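Local coordinates for peroxisomal acyl-coenzyme A oxidase 1 (Arabidopsis thaliana, PDB 1W07), which oxidises long- and medium-chain acyl-CoAs to 2-trans-enoyl-CoAs with FAD as cofactor, passing the electrons to oxygen to give hydrogen peroxide, at residues Val42-Ser51 / Tyr609-Val617. The protein carries 1 engineered substitution. Numbering follows the deposited sequence.
Sequences VASDPVFEKS and YTDHYLNSV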
loop_
_atom_site.group_PDB
_atom_site.type_symbol
_atom_site.label_atom_id
_atom_site.label_comp_id
_atom_site.label_asym_id
_atom_site.label_seq_id
_atom_site.Cartn_x
_atom_site.Cartn_y
_atom_site.Cartn_z
ATOM N N VAL B 42 16.999 -24.750 5.695
ATOM C CA VAL B 42 16.778 -23.548 6.489
ATOM C C VAL B 42 15.560 -23.703 7.389
ATOM O O VAL B 42 15.609 -23.365 8.572
ATOM C CB VAL B 42 16.596 -22.296 5.585
ATOM C CG1 VAL B 42 16.194 -21.082 6.433
ATOM C CG2 VAL B 42 17.889 -21.995 4.862
ATOM N N ALA B 43 14.471 -24.218 6.823
ATOM C CA ALA B 43 13.231 -24.390 7.568
ATOM C C ALA B 43 13.377 -25.268 8.802
ATOM O O ALA B 43 12.754 -25.022 9.833
ATOM C CB ALA B 43 12.147 -24.954 6.646
ATOM N N SER B 44 14.208 -26.294 8.696
ATOM C CA SER B 44 14.420 -27.216 9.800
ATOM C C SER B 44 15.386 -26.717 10.879
ATOM O O SER B 44 15.497 -27.346 11.926
ATOM C CB SER B 44 14.914 -28.558 9.250
ATOM O OG SER B 44 16.167 -28.398 8.597
ATOM N N ASP B 45 16.072 -25.600 10.646
ATOM C CA ASP B 45 17.043 -25.070 11.628
ATOM C C ASP B 45 16.394 -24.065 12.589
ATOM O O ASP B 45 15.917 -23.014 12.174
ATOM C CB ASP B 45 18.217 -24.401 10.904
ATOM C CG ASP B 45 19.441 -24.203 11.801
ATOM O OD1 ASP B 45 19.275 -23.935 13.011
ATOM O OD2 ASP B 45 20.579 -24.288 11.283
ATOM N N PRO B 46 16.384 -24.373 13.894
ATOM C CA PRO B 46 15.793 -23.497 14.915
ATOM C C PRO B 46 16.346 -22.073 14.909
ATOM O O PRO B 46 15.625 -21.117 15.185
ATOM C CB PRO B 46 16.118 -24.222 16.221
ATOM C CG PRO B 46 16.176 -25.655 15.806
ATOM C CD PRO B 46 16.933 -25.593 14.514
ATOM N N VAL B 47 17.631 -21.930 14.604
ATOM C CA VAL B 47 18.266 -20.613 14.590
ATOM C C VAL B 47 17.610 -19.698 13.547
ATOM O O VAL B 47 17.628 -18.470 13.692
ATOM C CB VAL B 47 19.801 -20.724 14.287
ATOM C CG1 VAL B 47 20.442 -19.338 14.273
ATOM C CG2 VAL B 47 20.483 -21.618 15.334
ATOM N N PHE B 48 17.015 -20.289 12.511
ATOM C CA PHE B 48 16.400 -19.497 11.442
ATOM C C PHE B 48 14.906 -19.231 11.587
ATOM O O PHE B 48 14.223 -18.905 10.615
ATOM C CB PHE B 48 16.692 -20.155 10.091
ATOM C CG PHE B 48 18.160 -20.192 9.732
ATOM C CD1 PHE B 48 18.682 -21.244 8.976
ATOM C CD2 PHE B 48 19.021 -19.169 10.134
ATOM C CE1 PHE B 48 20.036 -21.280 8.626
ATOM C CE2 PHE B 48 20.383 -19.191 9.788
ATOM C CZ PHE B 48 20.891 -20.250 9.033
ATOM N N GLU B 49 14.411 -19.364 12.810
ATOM C CA GLU B 49 13.015 -19.096 13.096
ATOM C C GLU B 49 12.771 -17.615 12.843
ATOM O O GLU B 49 13.630 -16.788 13.159
ATOM C CB GLU B 49 12.713 -19.425 14.564
ATOM C CG GLU B 49 11.352 -18.942 15.031
ATOM C CD GLU B 49 11.144 -19.131 16.522
ATOM O OE1 GLU B 49 12.089 -18.867 17.298
ATOM O OE2 GLU B 49 10.024 -19.520 16.920
ATOM N N LYS B 50 11.617 -17.272 12.276
ATOM C CA LYS B 50 11.314 -15.867 12.025
ATOM C C LYS B 50 9.847 -15.497 12.199
ATOM O O LYS B 50 9.461 -14.376 11.879
ATOM C CB LYS B 50 11.756 -15.451 10.618
ATOM C CG LYS B 50 10.799 -15.868 9.508
ATOM C CD LYS B 50 11.382 -16.962 8.633
ATOM C CE LYS B 50 11.527 -16.519 7.160
ATOM N NZ LYS B 50 10.283 -16.246 6.346
ATOM N N SER B 51 9.023 -16.418 12.697
ATOM C CA SER B 51 7.597 -16.128 12.899
ATOM C C SER B 51 7.382 -15.306 14.172
ATOM O O SER B 51 6.280 -14.815 14.421
ATOM C CB SER B 51 6.787 -17.430 12.986
ATOM O OG SER B 51 7.155 -18.197 14.120
ATOM N N TYR B 609 6.998 -23.208 -2.173
ATOM C CA TYR B 609 7.383 -22.516 -0.946
ATOM C C TYR B 609 7.058 -23.333 0.299
ATOM O O TYR B 609 5.998 -23.961 0.369
ATOM C CB TYR B 609 6.654 -21.167 -0.859
ATOM C CG TYR B 609 7.141 -20.121 -1.835
ATOM C CD1 TYR B 609 6.257 -19.197 -2.389
ATOM C CD2 TYR B 609 8.494 -20.033 -2.188
ATOM C CE1 TYR B 609 6.701 -18.204 -3.276
ATOM C CE2 TYR B 609 8.948 -19.036 -3.082
ATOM C CZ TYR B 609 8.038 -18.127 -3.616
ATOM O OH TYR B 609 8.448 -17.121 -4.477
ATOM N N THR B 610 7.961 -23.321 1.276
ATOM C CA THR B 610 7.737 -24.044 2.528
ATOM C C THR B 610 6.899 -23.108 3.406
ATOM O O THR B 610 6.863 -21.898 3.164
ATOM C CB THR B 610 9.058 -24.308 3.298
ATOM O OG1 THR B 610 9.631 -23.051 3.690
ATOM C CG2 THR B 610 10.065 -25.097 2.435
ATOM N N ASP B 611 6.226 -23.648 4.418
ATOM C CA ASP B 611 5.431 -22.808 5.305
ATOM C C ASP B 611 6.361 -21.883 6.073
ATOM O O ASP B 611 6.005 -20.744 6.398
ATOM C CB ASP B 611 4.636 -23.657 6.294
ATOM C CG ASP B 611 3.338 -24.180 5.708
ATOM O OD1 ASP B 611 2.891 -23.654 4.667
ATOM O OD2 ASP B 611 2.764 -25.105 6.304
ATOM N N HIS B 612 7.559 -22.379 6.373
ATOM C CA HIS B 612 8.533 -21.576 7.100
ATOM C C HIS B 612 8.877 -20.316 6.312
ATOM O O HIS B 612 8.936 -19.226 6.880
ATOM C CB HIS B 612 9.809 -22.382 7.369
ATOM C CG HIS B 612 10.922 -21.579 7.964
ATOM N ND1 HIS B 612 11.764 -20.799 7.202
ATOM C CD2 HIS B 612 11.320 -21.417 9.249
ATOM C CE1 HIS B 612 12.634 -20.193 7.991
ATOM N NE2 HIS B 612 12.385 -20.550 9.238
ATOM N N TYR B 613 9.092 -20.462 5.005
ATOM C CA TYR B 613 9.449 -19.315 4.166
ATOM C C TYR B 613 8.275 -18.351 4.002
ATOM O O TYR B 613 8.439 -17.129 4.101
ATOM C CB TYR B 613 9.912 -19.781 2.790
ATOM C CG TYR B 613 10.401 -18.656 1.904
ATOM C CD1 TYR B 613 11.532 -17.914 2.249
ATOM C CD2 TYR B 613 9.733 -18.334 0.724
ATOM C CE1 TYR B 613 11.987 -16.887 1.437
ATOM C CE2 TYR B 613 10.175 -17.315 -0.090
ATOM C CZ TYR B 613 11.301 -16.598 0.265
ATOM O OH TYR B 613 11.752 -15.635 -0.591
ATOM N N LEU B 614 7.092 -18.904 3.746
ATOM C CA LEU B 614 5.895 -18.094 3.572
ATOM C C LEU B 614 5.541 -17.365 4.850
ATOM O O LEU B 614 5.026 -16.244 4.801
ATOM C CB LEU B 614 4.703 -18.955 3.136
ATOM C CG LEU B 614 4.492 -19.216 1.637
ATOM C CD1 LEU B 614 3.199 -20.003 1.425
ATOM C CD2 LEU B 614 4.427 -17.892 0.893
ATOM N N ASN B 615 5.789 -18.021 5.984
ATOM C CA ASN B 615 5.521 -17.440 7.305
ATOM C C ASN B 615 4.126 -16.826 7.345
ATOM O O ASN B 615 3.961 -15.678 7.753
ATOM C CB ASN B 615 6.570 -16.370 7.594
ATOM C CG ASN B 615 6.615 -15.976 9.051
ATOM O OD1 ASN B 615 6.603 -16.832 9.934
ATOM N ND2 ASN B 615 6.701 -14.679 9.312
ATOM N N SER B 616 3.135 -17.613 6.933
ATOM C CA SER B 616 1.758 -17.155 6.846
ATOM C C SER B 616 0.749 -18.167 7.324
ATOM O O SER B 616 0.717 -19.302 6.850
ATOM C CB SER B 616 1.424 -16.817 5.396
ATOM O OG SER B 616 0.040 -16.542 5.247
ATOM N N VAL B 617 -0.098 -17.735 8.242
ATOM C CA VAL B 617 -1.126 -18.603 8.774
ATOM C C VAL B 617 -2.254 -18.731 7.747
ATOM O O VAL B 617 -2.832 -19.799 7.578
ATOM C CB VAL B 617 -1.700 -18.031 10.101
ATOM C CG1 VAL B 617 -2.901 -18.861 10.531
ATOM C CG2 VAL B 617 -0.607 -18.024 11.199
HETATM O O HOH W 1 8.536 -13.648 6.809
#
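H612 reaches across to the loop after helix 29-43, where its NE2 donates to the backbone carbonyl of F48, NE2 to O 2.8 Å. The acceptor lies almost in the imidazole plane, but the donor stands well above the carbonyl plane, and the N-H...O angle is a bent 142°. Two weak bonds run the other way: K50 NZ lies 3.0 Å from Y613 O and 3.3 Å from H612 O, at the end of the short helix 611-614. The same ammonium forms a salt bridge with D94, its stronger partner, and donates to a water that also takes a weak bond from N615 ND2. Though bent at chi2, chi3 and chi4, the lysine chain spans most of its length.

The contact joins the N-terminal helical region of the acyl-CoA oxidase fold to the C-terminal one, 558 residues on in sequence and away from the FAD site. T610 is the N-cap of helix 611-614, its OG1 accepting from Y613 N at 3.0 Å; N615, with positive phi, leaves the helix at the other end.

Carbon atoms pack against the imidazole over one face and obliquely. A43 CA sits over that face in a CH-pi contact, 3.8 Å from the ring centroid, while A43 CB meets H612 CB at 3.6 Å. With CG anti to the backbone N (chi1 173°), the histidine ring extends past A43 to F48 O. K50 CD approaches H612 CE1 obliquely at 3.5 Å, and V42 CG1 comes near that carbon.

N615 OD1 lies tight against S51 CB (3.1 Å) and CA, without bonding.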